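Local coordinates for quinonprotein alcohol dehydrogenase-like protein (PDB 4R5O) that is of unknown function but binds calcium and joins an immunoglobulin-like beta-sandwich domain to a seven-bladed beta-propeller, at residues Y106-G110 with T111-Y115; Y123-C126 with Y127-L130; R207-L210 with K211-N214. All coordinates share one frame; numbering follows the deposited sequence.

How the contacts relate
Contacts 1 and 2 are neighbours, their centres about 8 Å apart, and together they connect the hairpin of strands 103-108 and 111-116 to the following strand 121-123 and short helix 126-129. Contact 3 belongs to another propeller sheet, about 25 Å from contact 1 between centres, and touches neither. Contact 1 is mostly buried, whereas the other two are partly buried, and contact 3 has Lys-211, Ser-212 and Asn-214 exposed at the surface. Their chemistry follows: strand pairing with a buried asparagine in contact 1, an aspartate capping a helix in contact 2, and an aspartate collecting backbone N-H groups in the turn of contact 3.

Contact 1. Residues Y106-G110 with T111-Y115; sequences YVADG and TFNFY
Asn-113 ties itself to both Ala-108 and Tyr-106 in a tight antiparallel beta hairpin, closed by a type I' turn from Ala-108 to Thr-111. Its ND2 donates to Ala-108 O at 2.9 Å, with the acceptor in the amide plane, and also to Tyr-106 O at 3.0 Å. That second carbonyl is gripped twice, since Asn-113 N reaches it from the other face of its plane. Tyr-106 N returns a bond to Asn-113 O (2.7 Å), completing a hydrogen-bonded pair, and beyond the hairpin Asn-113 OD1 accepts from Asp-125 N. Both amide ends are therefore engaged, which should fix the rotation of the group. Nearer the turn, the Ala-108 and Thr-111 backbones exchange weak bonds, while Asp-109 and Gly-110 turn the chain with positive phi angles.

On the same face as the amide, the Tyr-106 ring folds back because CG sits between the backbone N and the carbonyl carbon (chi1 63°). Asn-113 CB lies over that ring, 3.6 Å from its centroid, a CH-pi contact. On the other face, Val-107 and Phe-112 lie side by side, the Phe-112 ring meeting Leu-136 and Phe-153, with Val-107 CG2 4.1 Å from Phe-112 CD1.

Contact 2. Residues Y123-C126 with Y127-L130; sequences YQDC and YASL
Asp-125 reaches across to Ala-128 as the N-cap of the short helix 126-129, which follows strand 121-123 of the propeller sheet. Its CB stands back from residues 127-130 and mainly sets the direction of the carboxylate: CG is anti to the backbone N (chi1 -168°), and this brings the end of the side chain in toward the first turn. CG comes to 3.5 Å from Ala-128 CB, so the flat head of the aspartate rests against the alanine methyl. At the tip the two oxygens have different tasks. OD1 accepts from Ala-128 N at 3.3 Å, a weak capping bond with an N-H...O angle of 152°, and takes a further hydrogen bond from Thr-111 OG1 on strand 111-116. OD2 packs beside the same methyl, 3.4 Å from Ala-128 CB. One carboxylate thus joins the start of the helix to the preceding hairpin, and its negative charge would probably interact favourably with the N-terminal end of the helix.

Ser-129 belongs to the same turn, but its OG is committed outward, bonded to Pro-72 O and Asn-71 ND2 in the loop before strand 74-83 of the neighbouring domain sheet. Ser-129 OG stays 3.6 Å from Asp-125 O, a packing distance.

The turn is completed through the backbone, Leu-130 N donating to Cys-126 O at 3.3 Å from above the carbonyl plane (39° out of it). Tyr-127 leads away from residues 123-126 and lies on Thr-111 and Phe-112, while Cys-126 packs on Phe-114, so the helix is held against strand 111-116. The Leu-130 side chain lies along the Cys-126 carbonyl, its CD1 4.4 Å from Cys-126 CB.

Contact 3. Residues R207-L210 with K211-N214; sequences RIDL and KSLN
Asp-209 organises the turn with Lys-211 and Ser-212 as an Asx motif, its side chain accepting from the two backbone N-H groups that follow Leu-210. OD1 receives Lys-211 N at 2.9 Å, nearly along the carboxylate C-O direction, and Ser-212 N at 3.0 Å from above the carboxylate plane (52° out of it). With CG anti to the backbone N (chi1 -176°), the carboxylate swings forward over the reversing chain, where both donors converge.

The backbone of Asp-209 is engaged too. Its N donates almost straight to Asn-214 O (2.9 Å, N-H...O angle 171°), and its O takes a weak, bent bond from Leu-213 N. Ser-212 OG is the acceptor of a further weak bond from Asn-214 N at 3.4 Å. An alanine replacing Asp-209 removes the carboxylate, and the N-H groups of Lys-211 and Ser-212 would probably lose their shared acceptor, leaving the turn freer to shift.

Beneath this polar side, Ile-208 CD1 and Leu-213 CD2 meet loosely at 4.4 Å. Leu-213 has a positive phi as the chain bends back toward strand 215-220.

The turn thus links strand 204-209 to the edge strand 215-220 of a four-stranded antiparallel propeller sheet. Ile-208, Leu-210 and Leu-213 all pack on Phe-167 of strand 167-171 in the adjacent sheet, while Asp-209 and Lys-211 lie against Gln-196, and Arg-207 NH1 bonds to the carbonyls of Leu-256, in helix 253-258, and Ala-259, just after it.

Contact 1. Residues Y106-G110 with T111-Y115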
loop_
_atom_site.group_PDB
_atom_site.type_symbol
_atom_site.label_atom_id
_atom_site.label_comp_id
_atom_site.label_asym_id
_atom_site.label_seq_id
_atom_site.Cartn_x
_atom_site.Cartn_y
_atom_site.Cartn_z
ATOM N N TYR A 106 2.454 -3.197 -4.517
ATOM C CA TYR A 106 3.677 -2.457 -4.251
ATOM C C TYR A 106 3.351 -1.007 -4.518
ATOM O O TYR A 106 2.706 -0.679 -5.519
ATOM C CB TYR A 106 4.922 -2.968 -5.031
ATOM C CG TYR A 106 4.877 -2.873 -6.545
ATOM C CD1 TYR A 106 4.345 -3.905 -7.311
ATOM C CD2 TYR A 106 5.466 -1.800 -7.215
ATOM C CE1 TYR A 106 4.323 -3.835 -8.704
ATOM C CE2 TYR A 106 5.447 -1.717 -8.604
ATOM C CZ TYR A 106 4.881 -2.743 -9.345
ATOM O OH TYR A 106 4.843 -2.676 -10.708
ATOM N N VAL A 107 3.690 -0.160 -3.553
ATOM C CA VAL A 107 3.441 1.272 -3.598
ATOM C C VAL A 107 4.648 1.909 -4.288
ATOM O O VAL A 107 5.754 1.867 -3.766
ATOM C CB VAL A 107 3.162 1.832 -2.171
ATOM C CG1 VAL A 107 2.896 3.342 -2.202
ATOM C CG2 VAL A 107 2.002 1.089 -1.523
ATOM N N ALA A 108 4.442 2.406 -5.500
ATOM C CA ALA A 108 5.430 3.059 -6.361
ATOM C C ALA A 108 4.717 4.043 -7.262
ATOM O O ALA A 108 3.582 3.789 -7.653
ATOM C CB ALA A 108 6.210 2.025 -7.177
ATOM N N ASP A 109 5.349 5.192 -7.522
ATOM C CA ASP A 109 4.869 6.350 -8.288
ATOM C C ASP A 109 3.509 6.803 -7.727
ATOM O O ASP A 109 2.585 7.107 -8.475
ATOM C CB ASP A 109 4.794 6.093 -9.821
ATOM C CG ASP A 109 4.875 7.351 -10.713
ATOM O OD1 ASP A 109 5.405 8.400 -10.247
ATOM O OD2 ASP A 109 4.499 7.260 -11.891
ATOM N N GLY A 110 3.438 6.853 -6.402
ATOM C CA GLY A 110 2.310 7.350 -5.631
ATOM C C GLY A 110 0.984 6.665 -5.809
ATOM O O GLY A 110 -0.048 7.319 -5.714
ATOM N N THR A 111 0.990 5.346 -6.018
ATOM C CA THR A 111 -0.251 4.565 -6.188
ATOM C C THR A 111 -0.020 3.083 -5.864
ATOM O O THR A 111 1.119 2.655 -5.683
ATOM C CB THR A 111 -0.817 4.716 -7.641
ATOM O OG1 THR A 111 -2.022 3.951 -7.761
ATOM C CG2 THR A 111 0.171 4.302 -8.730
ATOM N N PHE A 112 -1.116 2.305 -5.837
ATOM C CA PHE A 112 -1.053 0.858 -5.627
ATOM C C PHE A 112 -0.893 0.140 -6.955
ATOM O O PHE A 112 -1.742 0.281 -7.831
ATOM C CB PHE A 112 -2.277 0.311 -4.890
ATOM C CG PHE A 112 -2.449 0.762 -3.460
ATOM C CD1 PHE A 112 -1.874 0.053 -2.417
ATOM C CD2 PHE A 112 -3.262 1.843 -3.148
ATOM C CE1 PHE A 112 -2.087 0.442 -1.083
ATOM C CE2 PHE A 112 -3.453 2.240 -1.821
ATOM C CZ PHE A 112 -2.865 1.540 -0.797
ATOM N N ASN A 113 0.198 -0.629 -7.088
ATOM C CA ASN A 113 0.545 -1.454 -8.252
ATOM C C ASN A 113 0.535 -2.934 -7.851
ATOM O O ASN A 113 0.888 -3.242 -6.706
ATOM C CB ASN A 113 1.905 -1.046 -8.795
ATOM C CG ASN A 113 2.102 0.437 -8.930
ATOM O OD1 ASN A 113 1.703 1.057 -9.909
ATOM N ND2 ASN A 113 2.737 1.044 -7.941
ATOM N N PHE A 114 0.116 -3.849 -8.742
ATOM C CA PHE A 114 0.077 -5.258 -8.350
ATOM C C PHE A 114 0.988 -6.114 -9.213
ATOM O O PHE A 114 0.938 -6.018 -10.436
ATOM C CB PHE A 114 -1.347 -5.829 -8.408
ATOM C CG PHE A 114 -1.455 -7.273 -7.957
ATOM C CD1 PHE A 114 -1.451 -7.601 -6.604
ATOM C CD2 PHE A 114 -1.635 -8.298 -8.885
ATOM C CE1 PHE A 114 -1.611 -8.928 -6.190
ATOM C CE2 PHE A 114 -1.753 -9.633 -8.469
ATOM C CZ PHE A 114 -1.721 -9.941 -7.127
ATOM N N TYR A 115 1.784 -6.983 -8.572
ATOM C CA TYR A 115 2.640 -7.932 -9.262
ATOM C C TYR A 115 2.159 -9.359 -8.974
ATOM O O TYR A 115 2.142 -9.800 -7.823
ATOM C CB TYR A 115 4.122 -7.755 -8.875
ATOM C CG TYR A 115 5.040 -8.758 -9.545
ATOM C CD1 TYR A 115 5.396 -8.624 -10.886
ATOM C CD2 TYR A 115 5.549 -9.845 -8.843
ATOM C CE1 TYR A 115 6.245 -9.543 -11.506
ATOM C CE2 TYR A 115 6.418 -10.757 -9.447
ATOM C CZ TYR A 115 6.764 -10.599 -10.775
ATOM O OH TYR A 115 7.634 -11.491 -11.347
#

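Contact 2. Residues Y123-C126 with Y127-L130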
loop_
_atom_site.group_PDB
_atom_site.type_symbol
_atom_site.label_atom_id
_atom_site.label_comp_id
_atom_site.label_asym_id
_atom_site.label_seq_id
_atom_site.Cartn_x
_atom_site.Cartn_y
_atom_site.Cartn_z
ATOM N N TYR A 123 0.974 -4.921 -12.873
ATOM C CA TYR A 123 -0.158 -4.078 -13.256
ATOM C C TYR A 123 0.027 -2.743 -12.566
ATOM O O TYR A 123 0.031 -2.685 -11.337
ATOM C CB TYR A 123 -1.506 -4.742 -12.918
ATOM C CG TYR A 123 -1.678 -6.123 -13.504
ATOM C CD1 TYR A 123 -2.149 -6.297 -14.801
ATOM C CD2 TYR A 123 -1.387 -7.259 -12.756
ATOM C CE1 TYR A 123 -2.300 -7.566 -15.348
ATOM C CE2 TYR A 123 -1.520 -8.533 -13.299
ATOM C CZ TYR A 123 -1.983 -8.683 -14.594
ATOM O OH TYR A 123 -2.119 -9.937 -15.137
ATOM N N GLN A 124 0.303 -1.699 -13.338
ATOM C CA GLN A 124 0.572 -0.388 -12.774
ATOM C C GLN A 124 -0.705 0.385 -12.523
ATOM O O GLN A 124 -1.596 0.395 -13.365
ATOM C CB GLN A 124 1.494 0.429 -13.691
ATOM C CG GLN A 124 2.924 -0.111 -13.766
ATOM C CD GLN A 124 3.828 0.776 -14.583
ATOM O OE1 GLN A 124 3.398 1.711 -15.275
ATOM N NE2 GLN A 124 5.120 0.507 -14.520
ATOM N N ASP A 125 -0.776 1.038 -11.349
ATOM C CA ASP A 125 -1.835 1.937 -10.898
ATOM C C ASP A 125 -3.205 1.231 -10.935
ATOM O O ASP A 125 -4.144 1.679 -11.575
ATOM C CB ASP A 125 -1.842 3.218 -11.765
ATOM C CG ASP A 125 -2.678 4.368 -11.250
ATOM O OD1 ASP A 125 -3.097 4.317 -10.071
ATOM O OD2 ASP A 125 -2.865 5.351 -12.008
ATOM N N CYS A 126 -3.312 0.160 -10.175
ATOM C CA CYS A 126 -4.528 -0.604 -9.991
ATOM C C CYS A 126 -5.528 0.203 -9.159
ATOM O O CYS A 126 -6.725 -0.091 -9.146
ATOM C CB CYS A 126 -4.199 -1.939 -9.327
ATOM S SG CYS A 126 -3.213 -3.057 -10.361
ATOM N N TYR A 127 -5.032 1.204 -8.426
ATOM C CA TYR A 127 -5.897 2.010 -7.576
ATOM C C TYR A 127 -6.822 2.859 -8.454
ATOM O O TYR A 127 -8.019 2.885 -8.204
ATOM C CB TYR A 127 -5.079 2.873 -6.613
ATOM C CG TYR A 127 -5.959 3.705 -5.715
ATOM C CD1 TYR A 127 -6.559 3.152 -4.580
ATOM C CD2 TYR A 127 -6.246 5.032 -6.027
ATOM C CE1 TYR A 127 -7.413 3.912 -3.776
ATOM C CE2 TYR A 127 -7.099 5.791 -5.238
ATOM C CZ TYR A 127 -7.662 5.239 -4.106
ATOM O OH TYR A 127 -8.476 6.038 -3.362
ATOM N N ALA A 128 -6.283 3.503 -9.498
ATOM C CA ALA A 128 -7.067 4.336 -10.397
ATOM C C ALA A 128 -8.131 3.505 -11.161
ATOM O O ALA A 128 -9.320 3.799 -11.009
ATOM C CB ALA A 128 -6.150 5.050 -11.383
ATOM N N SER A 129 -7.701 2.439 -11.922
ATOM C CA SER A 129 -8.554 1.586 -12.766
ATOM C C SER A 129 -9.696 0.912 -11.959
ATOM O O SER A 129 -10.764 0.701 -12.537
ATOM C CB SER A 129 -7.742 0.520 -13.513
ATOM O OG SER A 129 -6.919 -0.306 -12.714
ATOM N N LEU A 130 -9.522 0.652 -10.667
ATOM C CA LEU A 130 -10.565 0.113 -9.770
ATOM C C LEU A 130 -11.331 1.240 -8.981
ATOM O O LEU A 130 -12.206 0.911 -8.168
ATOM C CB LEU A 130 -9.944 -0.862 -8.734
ATOM C CG LEU A 130 -9.417 -2.214 -9.195
ATOM C CD1 LEU A 130 -8.367 -2.720 -8.238
ATOM C CD2 LEU A 130 -10.537 -3.209 -9.347
#

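Contact 3. Residues R207-L210 with K211-N214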
loop_
_atom_site.group_PDB
_atom_site.type_symbol
_atom_site.label_atom_id
_atom_site.label_comp_id
_atom_site.label_asym_id
_atom_site.label_seq_id
_atom_site.Cartn_x
_atom_site.Cartn_y
_atom_site.Cartn_z
ATOM N N ARG A 207 -5.037 11.253 18.014
ATOM C CA ARG A 207 -5.833 10.029 17.967
ATOM C C ARG A 207 -6.796 10.169 16.847
ATOM O O ARG A 207 -7.453 11.197 16.763
ATOM C CB ARG A 207 -6.552 9.743 19.302
ATOM C CG ARG A 207 -7.376 8.439 19.276
ATOM C CD ARG A 207 -8.131 8.179 20.558
ATOM N NE ARG A 207 -9.093 9.236 20.874
ATOM C CZ ARG A 207 -8.914 10.170 21.809
ATOM N NH1 ARG A 207 -7.828 10.155 22.580
ATOM N NH2 ARG A 207 -9.836 11.099 22.008
ATOM N N ILE A 208 -6.893 9.179 15.987
ATOM C CA ILE A 208 -7.856 9.215 14.883
ATOM C C ILE A 208 -8.868 8.049 15.080
ATOM O O ILE A 208 -8.481 6.937 15.452
ATOM C CB ILE A 208 -7.160 9.188 13.468
ATOM C CG1 ILE A 208 -8.205 9.361 12.311
ATOM C CG2 ILE A 208 -6.221 7.966 13.258
ATOM C CD1 ILE A 208 -7.675 9.895 11.016
ATOM N N ASP A 209 -10.169 8.347 14.900
ATOM C CA ASP A 209 -11.245 7.345 14.943
ATOM C C ASP A 209 -11.282 6.692 13.578
ATOM O O ASP A 209 -11.452 7.393 12.586
ATOM C CB ASP A 209 -12.584 8.005 15.341
ATOM C CG ASP A 209 -13.759 7.058 15.519
ATOM O OD1 ASP A 209 -14.091 6.326 14.556
ATOM O OD2 ASP A 209 -14.413 7.127 16.571
ATOM N N LEU A 210 -11.072 5.382 13.494
ATOM C CA LEU A 210 -10.970 4.687 12.196
ATOM C C LEU A 210 -12.356 4.513 11.487
ATOM O O LEU A 210 -12.384 4.024 10.356
ATOM C CB LEU A 210 -10.297 3.313 12.370
ATOM C CG LEU A 210 -8.844 3.365 12.887
ATOM C CD1 LEU A 210 -8.267 1.996 13.061
ATOM C CD2 LEU A 210 -7.949 4.184 11.982
ATOM N N LYS A 211 -13.462 5.011 12.082
ATOM C CA LYS A 211 -14.785 4.948 11.456
ATOM C C LYS A 211 -15.205 6.349 10.991
ATOM O O LYS A 211 -15.415 6.549 9.778
ATOM C CB LYS A 211 -15.842 4.339 12.401
ATOM C CG LYS A 211 -15.416 3.021 13.117
ATOM C CD LYS A 211 -15.011 1.846 12.181
ATOM C CE LYS A 211 -14.574 0.622 12.966
ATOM N NZ LYS A 211 -14.091 -0.469 12.077
ATOM N N SER A 212 -15.253 7.332 11.924
ATOM C CA SER A 212 -15.657 8.717 11.598
ATOM C C SER A 212 -14.526 9.521 10.953
ATOM O O SER A 212 -14.807 10.467 10.227
ATOM C CB SER A 212 -16.125 9.450 12.849
ATOM O OG SER A 212 -15.092 9.545 13.811
ATOM N N LEU A 213 -13.268 9.183 11.276
ATOM C CA LEU A 213 -12.010 9.771 10.819
ATOM C C LEU A 213 -11.800 11.167 11.470
ATOM O O LEU A 213 -10.970 11.952 10.999
ATOM C CB LEU A 213 -11.883 9.842 9.280
ATOM C CG LEU A 213 -11.878 8.490 8.545
ATOM C CD1 LEU A 213 -11.516 8.668 7.101
ATOM C CD2 LEU A 213 -10.852 7.535 9.151
ATOM N N ASN A 214 -12.466 11.422 12.621
ATOM C CA ASN A 214 -12.191 12.613 13.412
ATOM C C ASN A 214 -10.909 12.375 14.169
ATOM O O ASN A 214 -10.637 11.228 14.524
ATOM C CB ASN A 214 -13.356 12.974 14.351
ATOM C CG ASN A 214 -14.560 13.595 13.649
ATOM O OD1 ASN A 214 -14.449 14.440 12.730
ATOM N ND2 ASN A 214 -15.747 13.266 14.136
#